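Local structure of Rho guanyl nucleotide exchange factor (Rom2), putative (Aspergillus fumigatus Af293, 5O51) at residues A[266-271]-A[282-287]; A[124-129]-A[140-144]; A[7-11]-A[318-322]; A[172-176]-A[201-205]. The protein probably acts as a guanine-nucleotide exchange factor for Rho GTPases, this chain being its CNH domain, a seven-bladed beta-propeller. All blocks are in the same frame, centred on the assembly; numbering follows the deposited sequence.

How the contacts relate
The CNH domain is a ring of seven four-stranded antiparallel blades. Contact 3 spans almost the whole chain: its first segment opens the modelled chain, its second lies near the end, and the others fall between them in the order contact 2, contact 4, contact 1. Contacts 2 and 4, centres about 12 Å apart, meet in the blade holding strands 137-143 and 169-176, where Val141 N and Lys172 O approach to 2.9 Å; from it contact 4 reaches the next blade. Contacts 1 and 3, centres about 16 Å apart, touch through Phe283 and Tyr319. Across the ring, contacts 1 and 2 are about 31 Å apart between centres. Contact 3 closes the ring; contacts 1 and 4 join successive blades.

Contact 1. Residues A[266-271]-A[282-287]; sequences WEGNPN and AFEPNF
Residues 266-271 form an irregular connection that lies against residues 282-284 and the tight turn that follows. This is the two-residue type I turn of the beta hairpin 279-284/287-292 (Pro285 -57/-31, Asn286 -107/-3), with backbone hydrogen bonds from Glu284 N to Phe287 O, 3.1 Å, and from Phe287 N to Glu284 O, 3.3 Å. The closest CA pair across the segments is Pro270 with Glu284, 4.1 Å. Glu284 has chi1 near 180° and an off-well chi2 of -128°, which swing its carboxylate to the connection: OE2 accepts from Asn269 N at 2.9 Å, while OE1 accepts from Asn286 N at 3.0 Å, so one side chain ties the connection to the turn. Gly268 (-108/-152) sits so close to Glu284 OE2 (3.2 Å from its CA) and Phe287 CZ (3.5 Å from its N) that a CB would clash with both. Phe287, chi1 p, presents its ring edge here. Trp266 (m, chi2 105°) receives Ala282 CB over its six-membered ring, a CH-pi contact 3.6 Å from the centroid; Pro270 CB meets the same methyl at 3.8 Å. Asn271 N donates to Phe283 O at 3.0 Å. The connection runs from strand 264-265 of one propeller blade to strand 272-276 of the next; Trp266 NE1 bonds Ser248 OG in the blade it leaves, and Phe283 packs onward against strands 307-312 and 317-323.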
loop_
_atom_site.group_PDB
_atom_site.type_symbol
_atom_site.label_atom_id
_atom_site.label_comp_id
_atom_site.label_asym_id
_atom_site.label_seq_id
_atom_site.Cartn_x
_atom_site.Cartn_y
_atom_site.Cartn_z
ATOM N N TRP A 266 -11.024 -8.501 -13.896
ATOM C CA TRP A 266 -9.788 -7.822 -14.425
ATOM C C TRP A 266 -9.130 -8.664 -15.515
ATOM O O TRP A 266 -9.108 -9.917 -15.444
ATOM C CB TRP A 266 -8.837 -7.490 -13.234
ATOM C CG TRP A 266 -9.485 -6.535 -12.239
ATOM C CD1 TRP A 266 -9.970 -6.848 -11.040
ATOM C CD2 TRP A 266 -9.783 -5.151 -12.445
ATOM N NE1 TRP A 266 -10.558 -5.743 -10.441
ATOM C CE2 TRP A 266 -10.455 -4.688 -11.297
ATOM C CE3 TRP A 266 -9.536 -4.239 -13.511
ATOM C CZ2 TRP A 266 -10.882 -3.354 -11.142
ATOM C CZ3 TRP A 266 -9.935 -2.890 -13.362
ATOM C CH2 TRP A 266 -10.618 -2.458 -12.174
ATOM N N GLU A 267 -8.627 -7.995 -16.547
ATOM C CA GLU A 267 -7.848 -8.679 -17.601
ATOM C C GLU A 267 -6.608 -9.318 -17.149
ATOM O O GLU A 267 -6.314 -10.384 -17.628
ATOM C CB GLU A 267 -7.596 -7.787 -18.825
ATOM C CG GLU A 267 -8.939 -7.282 -19.426
ATOM C CD GLU A 267 -8.768 -6.626 -20.778
ATOM O OE1 GLU A 267 -7.671 -6.719 -21.393
ATOM O OE2 GLU A 267 -9.747 -6.061 -21.245
ATOM N N GLY A 268 -5.893 -8.721 -16.195
ATOM C CA GLY A 268 -4.620 -9.287 -15.684
ATOM C C GLY A 268 -4.749 -9.852 -14.275
ATOM O O GLY A 268 -5.817 -10.288 -13.873
ATOM N N ASN A 269 -3.643 -9.840 -13.549
ATOM C CA ASN A 269 -3.578 -10.228 -12.124
ATOM C C ASN A 269 -3.105 -9.050 -11.272
ATOM O O ASN A 269 -1.977 -9.000 -10.836
ATOM C CB ASN A 269 -2.718 -11.498 -11.968
ATOM C CG ASN A 269 -3.419 -12.727 -12.629
ATOM O OD1 ASN A 269 -4.436 -13.198 -12.131
ATOM N ND2 ASN A 269 -2.988 -13.099 -13.812
ATOM N N PRO A 270 -3.978 -8.049 -11.079
ATOM C CA PRO A 270 -3.519 -6.808 -10.399
ATOM C C PRO A 270 -3.063 -7.072 -8.962
ATOM O O PRO A 270 -3.626 -7.926 -8.278
ATOM C CB PRO A 270 -4.739 -5.862 -10.478
ATOM C CG PRO A 270 -5.953 -6.764 -10.891
ATOM C CD PRO A 270 -5.323 -7.909 -11.655
ATOM N N ASN A 271 -2.012 -6.375 -8.546
ATOM C CA ASN A 271 -1.484 -6.486 -7.176
ATOM C C ASN A 271 -1.737 -5.157 -6.410
ATOM O O ASN A 271 -1.334 -5.036 -5.268
ATOM C CB ASN A 271 0.032 -6.877 -7.181
ATOM C CG ASN A 271 0.891 -5.929 -8.019
ATOM O OD1 ASN A 271 0.681 -4.718 -8.000
ATOM N ND2 ASN A 271 1.865 -6.459 -8.734
ATOM N N ALA A 282 -6.531 -0.469 -11.813
ATOM C CA ALA A 282 -5.903 -1.735 -11.361
ATOM C C ALA A 282 -4.487 -1.831 -11.887
ATOM O O ALA A 282 -4.306 -1.830 -13.097
ATOM C CB ALA A 282 -6.728 -2.904 -11.879
ATOM N N PHE A 283 -3.455 -1.922 -11.010
ATOM C CA PHE A 283 -2.054 -2.028 -11.501
ATOM C C PHE A 283 -1.626 -3.492 -11.497
ATOM O O PHE A 283 -1.730 -4.131 -10.447
ATOM C CB PHE A 283 -1.128 -1.217 -10.528
ATOM C CG PHE A 283 -1.374 0.262 -10.575
ATOM C CD1 PHE A 283 -2.494 0.828 -9.996
ATOM C CD2 PHE A 283 -0.522 1.083 -11.227
ATOM C CE1 PHE A 283 -2.738 2.202 -10.120
ATOM C CE2 PHE A 283 -0.728 2.457 -11.314
ATOM C CZ PHE A 283 -1.839 3.006 -10.772
ATOM N N GLU A 284 -1.101 -3.986 -12.623
ATOM C CA GLU A 284 -0.548 -5.337 -12.772
ATOM C C GLU A 284 0.853 -5.130 -13.353
ATOM O O GLU A 284 1.119 -4.087 -13.928
ATOM C CB GLU A 284 -1.410 -6.104 -13.812
ATOM C CG GLU A 284 -1.102 -7.508 -13.861
ATOM C CD GLU A 284 -0.781 -8.122 -15.196
ATOM O OE1 GLU A 284 0.160 -7.825 -15.983
ATOM O OE2 GLU A 284 -1.493 -9.072 -15.328
ATOM N N PRO A 285 1.759 -6.138 -13.286
ATOM C CA PRO A 285 3.121 -5.838 -13.765
ATOM C C PRO A 285 3.249 -5.345 -15.208
ATOM O O PRO A 285 4.142 -4.527 -15.493
ATOM C CB PRO A 285 3.860 -7.174 -13.528
ATOM C CG PRO A 285 3.243 -7.643 -12.253
ATOM C CD PRO A 285 1.760 -7.411 -12.539
ATOM N N ASN A 286 2.365 -5.774 -16.107
ATOM C CA ASN A 286 2.497 -5.424 -17.534
ATOM C C ASN A 286 1.487 -4.420 -17.992
ATOM O O ASN A 286 1.575 -3.930 -19.109
ATOM C CB ASN A 286 2.414 -6.661 -18.454
ATOM C CG ASN A 286 3.539 -7.634 -18.234
ATOM O OD1 ASN A 286 3.321 -8.825 -17.993
ATOM N ND2 ASN A 286 4.733 -7.150 -18.283
ATOM N N PHE A 287 0.575 -4.002 -17.137
ATOM C CA PHE A 287 -0.347 -2.919 -17.562
ATOM C C PHE A 287 -1.210 -2.358 -16.475
ATOM O O PHE A 287 -1.552 -3.010 -15.502
ATOM C CB PHE A 287 -1.283 -3.376 -18.755
ATOM C CG PHE A 287 -2.100 -4.619 -18.486
ATOM C CD1 PHE A 287 -1.638 -5.861 -18.872
ATOM C CD2 PHE A 287 -3.391 -4.526 -18.006
ATOM C CE1 PHE A 287 -2.405 -7.001 -18.692
ATOM C CE2 PHE A 287 -4.148 -5.662 -17.809
ATOM C CZ PHE A 287 -3.638 -6.894 -18.093
#

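Contact 2. Residues A[124-129]-A[140-144]; sequences RHLVCS and KVYEP
A salt bridge marks the open end of this hairpin: Arg124 NE and NH2 both donate to Glu143 OE1, at 2.7 and 2.9 Å. Arg124 (m, p, p for chi1 to chi3) is poorly ordered; Glu143 is p, t. Beyond it, strands 125-129 and 140-143 run antiparallel at 149°, axes 4.6 Å apart. Ser129-Lys140 is a hydrogen-bonded pair, with Ser129 N to Lys140 O and Lys140 N to Ser129 O both 2.9 Å; Cys128-Val141 is non-hydrogen-bonded, CA atoms 4.4 Å apart; Val127-Tyr142 is hydrogen-bonded, Val127 N to Tyr142 O 3.3 Å. Val127, Tyr142 (chi1 m), Ser129 and Lys140 share one face, Cys128 and Val141 the other, where Leu126 CD1 (m, t) reaches Val141 CG1 at 4.0 Å. These are the central strands of a propeller blade. Gln110 OE1 of the preceding blade makes weak hydrogen bonds to Ser129, Lys140 and Tyr142, and Phe171 adds a cation-pi partner for Arg124. Backbone bonds join strands with one apolar and one mixed face, the salt bridge lying at the open end.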
loop_
_atom_site.group_PDB
_atom_site.type_symbol
_atom_site.label_atom_id
_atom_site.label_comp_id
_atom_site.label_asym_id
_atom_site.label_seq_id
_atom_site.Cartn_x
_atom_site.Cartn_y
_atom_site.Cartn_z
ATOM N N ARG A 124 -6.236 5.069 20.667
ATOM C CA ARG A 124 -4.962 5.588 20.108
ATOM C C ARG A 124 -4.962 5.480 18.570
ATOM O O ARG A 124 -6.032 5.391 17.952
ATOM C CB ARG A 124 -3.727 4.907 20.736
ATOM C CG ARG A 124 -3.444 5.342 22.171
ATOM C CD ARG A 124 -4.327 4.594 23.149
ATOM N NE ARG A 124 -4.151 3.147 22.975
ATOM C CZ ARG A 124 -5.112 2.220 22.980
ATOM N NH1 ARG A 124 -6.399 2.531 23.141
ATOM N NH2 ARG A 124 -4.774 0.942 22.813
ATOM N N HIS A 125 -3.794 5.557 17.937
ATOM C CA HIS A 125 -3.691 5.098 16.560
ATOM C C HIS A 125 -2.384 4.371 16.300
ATOM O O HIS A 125 -1.463 4.534 17.043
ATOM C CB HIS A 125 -4.024 6.205 15.566
ATOM C CG HIS A 125 -3.101 7.382 15.573
ATOM N ND1 HIS A 125 -1.776 7.290 15.211
ATOM C CD2 HIS A 125 -3.351 8.702 15.766
ATOM C CE1 HIS A 125 -1.246 8.500 15.206
ATOM N NE2 HIS A 125 -2.182 9.375 15.537
ATOM N N LEU A 126 -2.344 3.560 15.237
ATOM C CA LEU A 126 -1.654 2.259 15.280
ATOM C C LEU A 126 -0.741 1.898 14.118
ATOM O O LEU A 126 -0.794 2.525 13.075
ATOM C CB LEU A 126 -2.716 1.170 15.419
ATOM C CG LEU A 126 -3.581 1.225 16.674
ATOM C CD1 LEU A 126 -4.657 0.167 16.528
ATOM C CD2 LEU A 126 -2.783 0.998 17.951
ATOM N N VAL A 127 0.110 0.894 14.353
ATOM C CA VAL A 127 0.997 0.279 13.360
ATOM C C VAL A 127 0.877 -1.273 13.484
ATOM O O VAL A 127 1.086 -1.771 14.551
ATOM C CB VAL A 127 2.475 0.681 13.629
ATOM C CG1 VAL A 127 3.419 0.075 12.611
ATOM C CG2 VAL A 127 2.660 2.184 13.625
ATOM N N CYS A 128 0.546 -2.008 12.413
ATOM C CA CYS A 128 0.545 -3.499 12.436
ATOM C C CYS A 128 1.648 -4.031 11.595
ATOM O O CYS A 128 1.844 -3.547 10.487
ATOM C CB CYS A 128 -0.717 -4.143 11.877
ATOM S SG CYS A 128 -2.192 -3.252 12.288
ATOM N N SER A 129 2.328 -5.050 12.099
ATOM C CA SER A 129 3.301 -5.834 11.328
ATOM C C SER A 129 2.847 -7.281 11.213
ATOM O O SER A 129 2.407 -7.869 12.183
ATOM C CB SER A 129 4.649 -5.799 12.006
ATOM O OG SER A 129 4.532 -6.322 13.285
ATOM N N LYS A 140 0.970 -8.327 14.693
ATOM C CA LYS A 140 1.305 -7.570 15.891
ATOM C C LYS A 140 0.911 -6.118 15.726
ATOM O O LYS A 140 1.047 -5.554 14.638
ATOM C CB LYS A 140 2.781 -7.661 16.191
ATOM C CG LYS A 140 3.243 -9.003 16.694
ATOM C CD LYS A 140 4.431 -8.832 17.638
ATOM C CE LYS A 140 5.163 -10.145 17.875
ATOM N NZ LYS A 140 6.642 -9.958 17.885
ATOM N N VAL A 141 0.449 -5.509 16.810
ATOM C CA VAL A 141 -0.178 -4.194 16.765
ATOM C C VAL A 141 0.559 -3.281 17.768
ATOM O O VAL A 141 1.059 -3.783 18.732
ATOM C CB VAL A 141 -1.674 -4.389 17.037
ATOM C CG1 VAL A 141 -2.444 -3.088 16.864
ATOM C CG2 VAL A 141 -2.217 -5.502 16.144
ATOM N N TYR A 142 0.716 -1.981 17.492
ATOM C CA TYR A 142 1.620 -1.086 18.288
ATOM C C TYR A 142 1.053 0.284 18.485
ATOM O O TYR A 142 0.377 0.791 17.609
ATOM C CB TYR A 142 2.960 -0.867 17.593
ATOM C CG TYR A 142 3.836 -2.077 17.591
ATOM C CD1 TYR A 142 3.624 -3.083 16.667
ATOM C CD2 TYR A 142 4.864 -2.226 18.516
ATOM C CE1 TYR A 142 4.386 -4.228 16.659
ATOM C CE2 TYR A 142 5.623 -3.377 18.523
ATOM C CZ TYR A 142 5.380 -4.367 17.583
ATOM O OH TYR A 142 6.128 -5.515 17.522
ATOM N N GLU A 143 1.403 0.935 19.593
ATOM C CA GLU A 143 0.825 2.244 19.922
ATOM C C GLU A 143 1.919 3.243 20.304
ATOM O O GLU A 143 2.932 2.844 20.841
ATOM C CB GLU A 143 -0.219 2.092 21.054
ATOM C CG GLU A 143 0.287 1.523 22.398
ATOM C CD GLU A 143 -0.835 1.098 23.380
ATOM O OE1 GLU A 143 -2.006 1.527 23.235
ATOM O OE2 GLU A 143 -0.544 0.311 24.315
ATOM N N PRO A 144 1.731 4.540 20.003
ATOM C CA PRO A 144 2.685 5.583 20.407
ATOM C C PRO A 144 3.182 5.582 21.863
ATOM O O PRO A 144 2.395 5.498 22.807
ATOM C CB PRO A 144 1.908 6.862 20.110
ATOM C CG PRO A 144 1.213 6.533 18.839
ATOM C CD PRO A 144 0.772 5.087 19.025
#

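Contact 3. Residues A[7-11]-A[318-322]; sequences NKTVL and LYAYE
Strands 8-11 and 318-322 are not paired with each other: they cross at -71° with their axes 9.2 Å apart at closest, and the nearest CA atoms, Leu11 with Leu318 and Val10 with Ala320, are 9.2 and 9.7 Å apart. Strand 327-333 lies between them in the sheet, with backbone hydrogen bonds pairing Thr9 with Ser332 and Leu11 with Val330, so side chains alone make the contact. Lys8, all-trans, stretches to Tyr321, its NZ donating to OH at 3.1 Å, and its CE lies 3.5 Å from Tyr319 OH. Both tyrosines have chi1 p. A water 3.2 Å from Tyr319 OH also accepts a weak hydrogen bond from Lys8 NZ, 3.4 Å away. Nearer the other end, Leu11 CD1 (m, t) packs on Leu318 CD2 (m, t) at 3.6 Å. With the N-terminal strand as outermost strand of the blade formed by the three C-terminal ones, this is the Velcro closure of a beta-propeller.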
loop_
_atom_site.group_PDB
_atom_site.type_symbol
_atom_site.label_atom_id
_atom_site.label_comp_id
_atom_site.label_asym_id
_atom_site.label_seq_id
_atom_site.Cartn_x
_atom_site.Cartn_y
_atom_site.Cartn_z
ATOM N N ASN A 7 -4.110 13.303 -16.860
ATOM C CA ASN A 7 -2.730 13.570 -17.157
ATOM C C ASN A 7 -1.726 12.706 -16.404
ATOM O O ASN A 7 -1.839 12.459 -15.196
ATOM C CB ASN A 7 -2.429 15.083 -17.020
ATOM C CG ASN A 7 -1.994 15.697 -18.333
ATOM O OD1 ASN A 7 -2.810 16.184 -19.108
ATOM N ND2 ASN A 7 -0.708 15.616 -18.623
ATOM N N LYS A 8 -0.766 12.262 -17.190
ATOM C CA LYS A 8 0.435 11.601 -16.729
ATOM C C LYS A 8 1.574 12.614 -16.803
ATOM O O LYS A 8 1.796 13.205 -17.862
ATOM C CB LYS A 8 0.767 10.434 -17.664
ATOM C CG LYS A 8 2.015 9.625 -17.269
ATOM C CD LYS A 8 2.493 8.804 -18.485
ATOM C CE LYS A 8 3.943 8.365 -18.323
ATOM N NZ LYS A 8 4.196 7.195 -19.200
ATOM N N THR A 9 2.312 12.791 -15.708
ATOM C CA THR A 9 3.597 13.545 -15.767
ATOM C C THR A 9 4.799 12.694 -15.282
ATOM O O THR A 9 4.726 12.092 -14.202
ATOM C CB THR A 9 3.500 14.845 -14.938
ATOM O OG1 THR A 9 2.361 15.594 -15.365
ATOM C CG2 THR A 9 4.719 15.727 -15.140
ATOM N N VAL A 10 5.874 12.656 -16.068
ATOM C CA VAL A 10 7.152 12.091 -15.620
ATOM C C VAL A 10 7.840 12.964 -14.556
ATOM O O VAL A 10 8.210 14.082 -14.864
ATOM C CB VAL A 10 8.112 11.894 -16.793
ATOM C CG1 VAL A 10 9.463 11.375 -16.273
ATOM C CG2 VAL A 10 7.496 10.933 -17.786
ATOM N N LEU A 11 7.991 12.457 -13.327
ATOM C CA LEU A 11 8.722 13.164 -12.267
ATOM C C LEU A 11 10.243 12.948 -12.292
ATOM O O LEU A 11 10.967 13.905 -12.094
ATOM C CB LEU A 11 8.192 12.837 -10.867
ATOM C CG LEU A 11 6.671 12.949 -10.685
ATOM C CD1 LEU A 11 6.310 12.704 -9.247
ATOM C CD2 LEU A 11 6.152 14.315 -11.131
ATOM N N LEU A 318 1.191 8.067 -7.568
ATOM C CA LEU A 318 2.575 7.898 -7.998
ATOM C C LEU A 318 2.866 6.406 -8.301
ATOM O O LEU A 318 2.452 5.488 -7.529
ATOM C CB LEU A 318 3.506 8.454 -6.907
ATOM C CG LEU A 318 3.301 9.922 -6.518
ATOM C CD1 LEU A 318 4.117 10.347 -5.340
ATOM C CD2 LEU A 318 3.691 10.744 -7.740
ATOM N N TYR A 319 3.585 6.168 -9.403
ATOM C CA TYR A 319 3.915 4.814 -9.819
ATOM C C TYR A 319 5.240 4.800 -10.553
ATOM O O TYR A 319 5.719 5.843 -10.904
ATOM C CB TYR A 319 2.763 4.189 -10.656
ATOM C CG TYR A 319 2.647 4.702 -12.071
ATOM C CD1 TYR A 319 2.120 5.946 -12.337
ATOM C CD2 TYR A 319 3.122 3.957 -13.156
ATOM C CE1 TYR A 319 2.050 6.454 -13.640
ATOM C CE2 TYR A 319 3.032 4.431 -14.466
ATOM C CZ TYR A 319 2.462 5.690 -14.696
ATOM O OH TYR A 319 2.348 6.215 -16.005
ATOM N N ALA A 320 5.878 3.613 -10.633
ATOM C CA ALA A 320 7.109 3.398 -11.388
ATOM C C ALA A 320 6.987 2.357 -12.492
ATOM O O ALA A 320 6.193 1.434 -12.376
ATOM C CB ALA A 320 8.252 3.005 -10.426
ATOM N N TYR A 321 7.811 2.492 -13.514
ATOM C CA TYR A 321 7.887 1.531 -14.617
ATOM C C TYR A 321 9.299 1.517 -15.230
ATOM O O TYR A 321 10.028 2.529 -15.151
ATOM C CB TYR A 321 6.783 1.817 -15.657
ATOM C CG TYR A 321 6.917 3.155 -16.389
ATOM C CD1 TYR A 321 6.285 4.263 -15.909
ATOM C CD2 TYR A 321 7.632 3.287 -17.574
ATOM C CE1 TYR A 321 6.374 5.470 -16.533
ATOM C CE2 TYR A 321 7.755 4.526 -18.208
ATOM C CZ TYR A 321 7.121 5.607 -17.655
ATOM O OH TYR A 321 7.134 6.879 -18.195
ATOM N N GLU A 322 9.686 0.384 -15.832
ATOM C CA GLU A 322 10.975 0.255 -16.579
ATOM C C GLU A 322 10.797 0.772 -17.987
ATOM O O GLU A 322 9.822 0.466 -18.648
ATOM C CB GLU A 322 11.402 -1.194 -16.795
ATOM C CG GLU A 322 11.699 -1.972 -15.571
ATOM C CD GLU A 322 12.170 -3.414 -15.814
ATOM O OE1 GLU A 322 12.329 -3.842 -17.010
ATOM O OE2 GLU A 322 12.353 -4.107 -14.764
HETATM O O HOH W 1 2.822 4.189 -18.385
#

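Contact 4. Residues A[172-176]-A[201-205]; sequences KEYYI and VSLET
Tyr174 buries the largest area of any residue here, 78 Å², against residues 201-203. With chi1 m and chi2 74°, its ring extends from strand 169-176 across the gap, and OH donates to Leu203 O at 2.6 Å, while Ser202 O lies at the ring edge, 3.3 Å from Tyr174 CE2. The two backbones do not pair: they run 158° apart in direction, with CA separations of 7.8 Å for Lys172-Leu203 and 8.7 Å for Tyr174-Val201, so side chains fill the interval. Val201 (chi1 155°) buries 57 Å²: its CG1 touches Tyr174 CD2 at 3.6 Å and its CG2 meets Ile176 CD1 (m, m) at 3.9 Å. This is face-to-face packing between consecutive blades of the propeller, the outermost strand 169-176 of one against strand 197-202, third in the next. Leu203, just past that strand and with 50 Å² of its surface covered, brings CD2 to 3.6 Å from Tyr174 OH. Its backbone (-61/-71) departs from extended values, and Ser202 OG bonds Glu204 O at 2.6 Å in the bend. Lys172, with chi1 and chi2 both m, curls its chain over the same carbonyl, CE being 3.4 Å from Leu203 O. Val141 of the neighbouring strand 137-143 packs against the CE1 edge of the Tyr174 ring.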
loop_
_atom_site.group_PDB
_atom_site.type_symbol
_atom_site.label_atom_id
_atom_site.label_comp_id
_atom_site.label_asym_id
_atom_site.label_seq_id
_atom_site.Cartn_x
_atom_site.Cartn_y
_atom_site.Cartn_z
ATOM N N LYS A 172 -1.284 -5.506 21.191
ATOM C CA LYS A 172 -2.066 -6.739 21.022
ATOM C C LYS A 172 -1.471 -7.556 19.897
ATOM O O LYS A 172 -0.857 -7.000 18.989
ATOM C CB LYS A 172 -3.531 -6.425 20.667
ATOM C CG LYS A 172 -4.286 -5.515 21.644
ATOM C CD LYS A 172 -4.800 -6.229 22.892
ATOM C CE LYS A 172 -6.231 -6.730 22.706
ATOM N NZ LYS A 172 -6.720 -7.557 23.844
ATOM N N GLU A 173 -1.678 -8.862 19.946
ATOM C CA GLU A 173 -1.148 -9.808 18.949
ATOM C C GLU A 173 -2.288 -10.699 18.485
ATOM O O GLU A 173 -3.297 -10.773 19.170
ATOM C CB GLU A 173 -0.031 -10.634 19.575
ATOM C CG GLU A 173 0.676 -11.550 18.588
ATOM C CD GLU A 173 1.904 -12.219 19.167
ATOM O OE1 GLU A 173 2.658 -11.580 19.933
ATOM O OE2 GLU A 173 2.113 -13.403 18.841
ATOM N N TYR A 174 -2.172 -11.326 17.318
ATOM C CA TYR A 174 -3.217 -12.226 16.779
ATOM C C TYR A 174 -2.580 -13.319 15.951
ATOM O O TYR A 174 -1.433 -13.193 15.505
ATOM C CB TYR A 174 -4.296 -11.497 15.912
ATOM C CG TYR A 174 -4.917 -10.283 16.561
ATOM C CD1 TYR A 174 -4.189 -9.101 16.665
ATOM C CD2 TYR A 174 -6.212 -10.307 17.087
ATOM C CE1 TYR A 174 -4.705 -7.981 17.277
ATOM C CE2 TYR A 174 -6.749 -9.186 17.710
ATOM C CZ TYR A 174 -5.984 -8.019 17.799
ATOM O OH TYR A 174 -6.420 -6.855 18.393
ATOM N N TYR A 175 -3.340 -14.387 15.749
ATOM C CA TYR A 175 -2.925 -15.515 14.918
ATOM C C TYR A 175 -4.012 -15.815 13.875
ATOM O O TYR A 175 -5.192 -15.632 14.149
ATOM C CB TYR A 175 -2.656 -16.754 15.780
ATOM C CG TYR A 175 -2.417 -17.981 14.923
ATOM C CD1 TYR A 175 -1.152 -18.240 14.397
ATOM C CD2 TYR A 175 -3.478 -18.848 14.570
ATOM C CE1 TYR A 175 -0.924 -19.340 13.574
ATOM C CE2 TYR A 175 -3.264 -19.951 13.737
ATOM C CZ TYR A 175 -1.978 -20.197 13.254
ATOM O OH TYR A 175 -1.716 -21.288 12.443
ATOM N N ILE A 176 -3.610 -16.254 12.681
ATOM C CA ILE A 176 -4.533 -16.477 11.549
ATOM C C ILE A 176 -4.013 -17.699 10.792
ATOM O O ILE A 176 -2.863 -17.669 10.303
ATOM C CB ILE A 176 -4.554 -15.291 10.516
ATOM C CG1 ILE A 176 -5.019 -13.946 11.135
ATOM C CG2 ILE A 176 -5.388 -15.633 9.260
ATOM C CD1 ILE A 176 -6.513 -13.769 11.247
ATOM N N VAL A 201 -11.457 -9.130 12.109
ATOM C CA VAL A 201 -10.799 -9.539 13.368
ATOM C C VAL A 201 -10.903 -8.404 14.367
ATOM O O VAL A 201 -10.590 -7.255 14.063
ATOM C CB VAL A 201 -9.323 -9.926 13.134
ATOM C CG1 VAL A 201 -8.453 -9.758 14.384
ATOM C CG2 VAL A 201 -9.261 -11.364 12.645
ATOM N N SER A 202 -11.324 -8.741 15.574
ATOM C CA SER A 202 -11.724 -7.742 16.546
ATOM C C SER A 202 -10.521 -7.233 17.325
ATOM O O SER A 202 -9.788 -8.033 17.897
ATOM C CB SER A 202 -12.722 -8.410 17.486
ATOM O OG SER A 202 -13.326 -7.506 18.390
ATOM N N LEU A 203 -10.319 -5.914 17.366
ATOM C CA LEU A 203 -9.169 -5.328 18.109
ATOM C C LEU A 203 -9.193 -5.641 19.640
ATOM O O LEU A 203 -8.369 -6.440 20.100
ATOM C CB LEU A 203 -8.973 -3.822 17.802
ATOM C CG LEU A 203 -8.179 -3.477 16.509
ATOM C CD1 LEU A 203 -8.411 -2.068 15.966
ATOM C CD2 LEU A 203 -6.698 -3.675 16.749
ATOM N N GLU A 204 -10.111 -5.036 20.413
ATOM C CA GLU A 204 -10.456 -5.556 21.769
ATOM C C GLU A 204 -11.428 -6.715 21.548
ATOM O O GLU A 204 -12.082 -6.762 20.514
ATOM C CB GLU A 204 -11.020 -4.460 22.713
ATOM C CG GLU A 204 -12.513 -4.503 23.086
ATOM C CD GLU A 204 -13.474 -4.214 21.931
ATOM O OE1 GLU A 204 -13.009 -3.833 20.836
ATOM O OE2 GLU A 204 -14.706 -4.373 22.117
ATOM N N THR A 205 -11.525 -7.636 22.506
ATOM C CA THR A 205 -12.209 -8.948 22.320
ATOM C C THR A 205 -11.740 -9.799 21.123
ATOM O O THR A 205 -10.924 -9.353 20.312
ATOM C CB THR A 205 -13.786 -8.879 22.322
ATOM O OG1 THR A 205 -14.324 -9.893 21.468
ATOM C CG2 THR A 205 -14.398 -7.554 21.869
#